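Local coordinates for protein cysteine synthase (Fusobacterium nucleatum subsp. nucleatum strain ATCC 25586, PDB 5XEM) that produces hydrogen sulfide from L-cysteine as a pyridoxal-phosphate-dependent beta-replacement enzyme, and probably also makes L-cysteine from O-acetyl-L-serine and sulfide, at residues Asp12-Thr17 with Ala82-Val87. Residues are numbered along the deposited sequence; the frame is centred on the assembly and turned at random.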
ATOM      1  N   ASP A  12       7.642   5.050  11.914  1.00 13.93           N
ATOM      2  CA  ASP A  12       6.571   5.693  12.664  1.00 16.40           C
ATOM      3  C   ASP A  12       5.175   5.473  12.068  1.00 15.49           C
ATOM      4  O   ASP A  12       4.164   5.743  12.719  1.00 16.17           O
ATOM      5  CB  ASP A  12       6.846   7.200  12.829  1.00 18.47           C
ATOM      6  CG  ASP A  12       8.150   7.471  13.542  1.00 19.24           C
ATOM      7  OD1 ASP A  12       8.339   6.984  14.676  1.00 23.63           O
ATOM      8  OD2 ASP A  12       9.015   8.125  12.954  1.00 25.22           O
ATOM      9  N   LEU A  13       5.095   4.973  10.838  1.00 14.72           N
ATOM     10  CA  LEU A  13       3.805   4.673  10.223  1.00 13.98           C
ATOM     11  C   LEU A  13       3.244   3.280  10.562  1.00 13.59           C
ATOM     12  O   LEU A  13       2.141   2.938  10.144  1.00 13.27           O
ATOM     13  CB  LEU A  13       3.903   4.807   8.712  1.00 14.67           C
ATOM     14  CG  LEU A  13       4.529   6.112   8.190  1.00 15.67           C
ATOM     15  CD1 LEU A  13       4.520   6.135   6.661  1.00 15.26           C
ATOM     16  CD2 LEU A  13       3.841   7.312   8.794  1.00 17.97           C
ATOM     17  N   ILE A  14       4.017   2.475  11.281  1.00 12.58           N
ATOM     18  CA  ILE A  14       3.637   1.113  11.641  1.00 12.47           C
ATOM     19  C   ILE A  14       2.540   1.205  12.699  1.00 13.44           C
ATOM     20  O   ILE A  14       2.647   1.977  13.665  1.00 14.97           O
ATOM     21  CB  ILE A  14       4.841   0.288  12.146  1.00 12.23           C
ATOM     22  CG1 ILE A  14       5.864   0.115  11.010  1.00 12.27           C
ATOM     23  CG2 ILE A  14       4.402  -1.101  12.662  1.00 11.81           C
ATOM     24  CD1 ILE A  14       7.209  -0.494  11.431  1.00 12.42           C
ATOM     25  N   GLY A  15       1.492   0.420  12.506  1.00 13.14           N
ATOM     26  CA  GLY A  15       0.389   0.340  13.434  1.00 13.78           C
ATOM     27  C   GLY A  15      -0.644   1.419  13.232  1.00 13.55           C
ATOM     28  O   GLY A  15      -0.630   2.144  12.247  1.00 14.36           O
ATOM     29  N   ASN A  16      -1.573   1.512  14.169  1.00 14.25           N
ATOM     30  CA  ASN A  16      -2.707   2.415  14.049  1.00 14.97           C
ATOM     31  C   ASN A  16      -3.437   2.292  12.715  1.00 13.63           C
ATOM     32  O   ASN A  16      -3.702   3.264  12.004  1.00 12.76           O
ATOM     33  CB  ASN A  16      -2.263   3.834  14.356  1.00 16.86           C
ATOM     34  CG  ASN A  16      -1.847   3.960  15.798  1.00 18.83           C
ATOM     35  OD1 ASN A  16      -2.659   3.751  16.695  1.00 22.57           O
ATOM     36  ND2 ASN A  16      -0.578   4.172  16.032  1.00 21.52           N
ATOM     37  N   THR A  17      -3.730   1.058  12.372  1.00 13.27           N
ATOM     38  CA  THR A  17      -4.355   0.739  11.100  1.00 12.90           C
ATOM     39  C   THR A  17      -5.862   0.891  11.215  1.00 13.18           C
ATOM     40  O   THR A  17      -6.419   0.732  12.291  1.00 14.19           O
ATOM     41  CB  THR A  17      -4.055  -0.699  10.673  1.00 12.55           C
ATOM     42  OG1 THR A  17      -4.419  -1.592  11.729  1.00 12.95           O
ATOM     43  CG2 THR A  17      -2.532  -0.840  10.385  1.00 12.55           C
ATOM     44  N   ALA A  82      12.950  -6.063   6.065  1.00  9.54           N
ATOM     45  CA  ALA A  82      13.746  -5.367   5.042  1.00  9.68           C
ATOM     46  C   ALA A  82      13.571  -3.838   5.129  1.00  9.92           C
ATOM     47  O   ALA A  82      14.536  -3.084   5.090  1.00 10.13           O
ATOM     48  CB  ALA A  82      13.394  -5.888   3.663  1.00  9.58           C
ATOM     49  N   MET A  83      12.329  -3.404   5.306  1.00 10.99           N
ATOM     50  CA  MET A  83      11.998  -1.976   5.364  1.00 11.67           C
ATOM     51  C   MET A  83      12.648  -1.377   6.608  1.00 11.94           C
ATOM     52  O   MET A  83      13.287  -0.311   6.556  1.00 11.48           O
ATOM     53  CB  MET A  83      10.492  -1.810   5.397  1.00 12.50           C
ATOM     54  CG  MET A  83      10.031  -0.382   5.564  1.00 13.92           C
ATOM     55  SD  MET A  83       8.250  -0.272   5.801  1.00 16.01           S
ATOM     56  CE  MET A  83       8.153  -0.990   7.443  1.00 15.61           C
ATOM     57  N   ILE A  84      12.512  -2.066   7.741  1.00 12.02           N
ATOM     58  CA  ILE A  84      13.093  -1.561   8.981  1.00 12.49           C
ATOM     59  C   ILE A  84      14.636  -1.548   8.940  1.00 12.27           C
ATOM     60  O   ILE A  84      15.268  -0.563   9.345  1.00 11.83           O
ATOM     61  CB  ILE A  84      12.556  -2.319  10.178  1.00 13.48           C
ATOM     62  CG1 ILE A  84      11.076  -1.941  10.374  1.00 14.64           C
ATOM     63  CG2 ILE A  84      13.403  -2.019  11.422  1.00 14.19           C
ATOM     64  CD1 ILE A  84      10.320  -2.970  11.181  1.00 15.14           C
ATOM     65  N   CYS A  85      15.222  -2.603   8.389  1.00 11.88           N
ATOM     66  CA  CYS A  85      16.689  -2.689   8.261  1.00 11.75           C
ATOM     67  C   CYS A  85      17.233  -1.658   7.279  1.00 11.90           C
ATOM     68  O   CYS A  85      18.352  -1.152   7.459  1.00 11.18           O
ATOM     69  CB  CYS A  85      17.125  -4.083   7.865  1.00 11.78           C
ATOM     70  SG  CYS A  85      16.941  -5.297   9.202  1.00 12.41           S
ATOM     71  N   ALA A  86      16.435  -1.306   6.256  1.00 11.19           N
ATOM     72  CA  ALA A  86      16.847  -0.239   5.372  1.00 11.48           C
ATOM     73  C   ALA A  86      17.015   1.086   6.148  1.00 11.66           C
ATOM     74  O   ALA A  86      18.058   1.736   6.004  1.00 11.93           O
ATOM     75  CB  ALA A  86      15.872  -0.066   4.200  1.00 10.94           C
ATOM     76  N   VAL A  87      16.018   1.454   6.960  1.00 12.36           N
ATOM     77  CA  VAL A  87      16.026   2.690   7.773  1.00 12.99           C
ATOM     78  C   VAL A  87      17.201   2.661   8.772  1.00 13.12           C
ATOM     79  O   VAL A  87      17.936   3.653   8.960  1.00 12.92           O
ATOM     80  CB  VAL A  87      14.695   2.831   8.561  1.00 13.57           C
ATOM     81  CG1 VAL A  87      14.769   3.945   9.592  1.00 15.59           C
ATOM     82  CG2 VAL A  87      13.535   3.063   7.616  1.00 14.05           C
TER
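No flat group has a face or edge in the contact of Ile-14 with Met-83 and Ile-84; all three side chains are open chains meeting through terminal methyls. CD1 of Ile-14 is the shared point. It lies 4.0 Å from CD1 of Ile-84 and 4.1 Å from CE of Met-83, ordinary van der Waals separations in a buried setting. The two isoleucines cross at about a right angle, whereas Ile-14 and Met-83 come tip to tip. Ile-14 reaches the helix because CG1 stands beside its backbone N and the chain then runs out extended (chi2 171°), putting CD1 at the far end. Met-83 leaves the helix extended through its first two torsions and bends only at the thioether (chi3 70°), which brings CE, rather than SD, closest to the isoleucine methyl. The CA-CB bond of Ile-84 does not point at Ile-14, but its CG1-CD1 arm turns CD1 in closest, CG1 lying little farther off. The arrangement belongs to the two-domain architecture of fold type II pyridoxal-phosphate enzymes. Residues 12-17 lie in the loop that leads into strand 19-21 of the six-stranded mixed sheet, while 82-87 belongs to helix 76-88, the crossover between parallel strands 68-72 and 92-97 of the four-stranded sheet. The backbones stay apart, with CA of Ile-14 10.2 Å from CA of Ile-84, and the paired segments bury just 86 Å². Helix 46-60 packs here too: Asp-47 touches both Ile-14 and Met-83, and Ala-50 and Leu-51 lie against Ile-84. Lys-46 at its start, probably the cofactor-carrying lysine but unattached here, has its side chain about 8 Å from that of Ile-84. Met-83 also packs on Gly-264 of the second subunit, placing the contact beside the dimer interface.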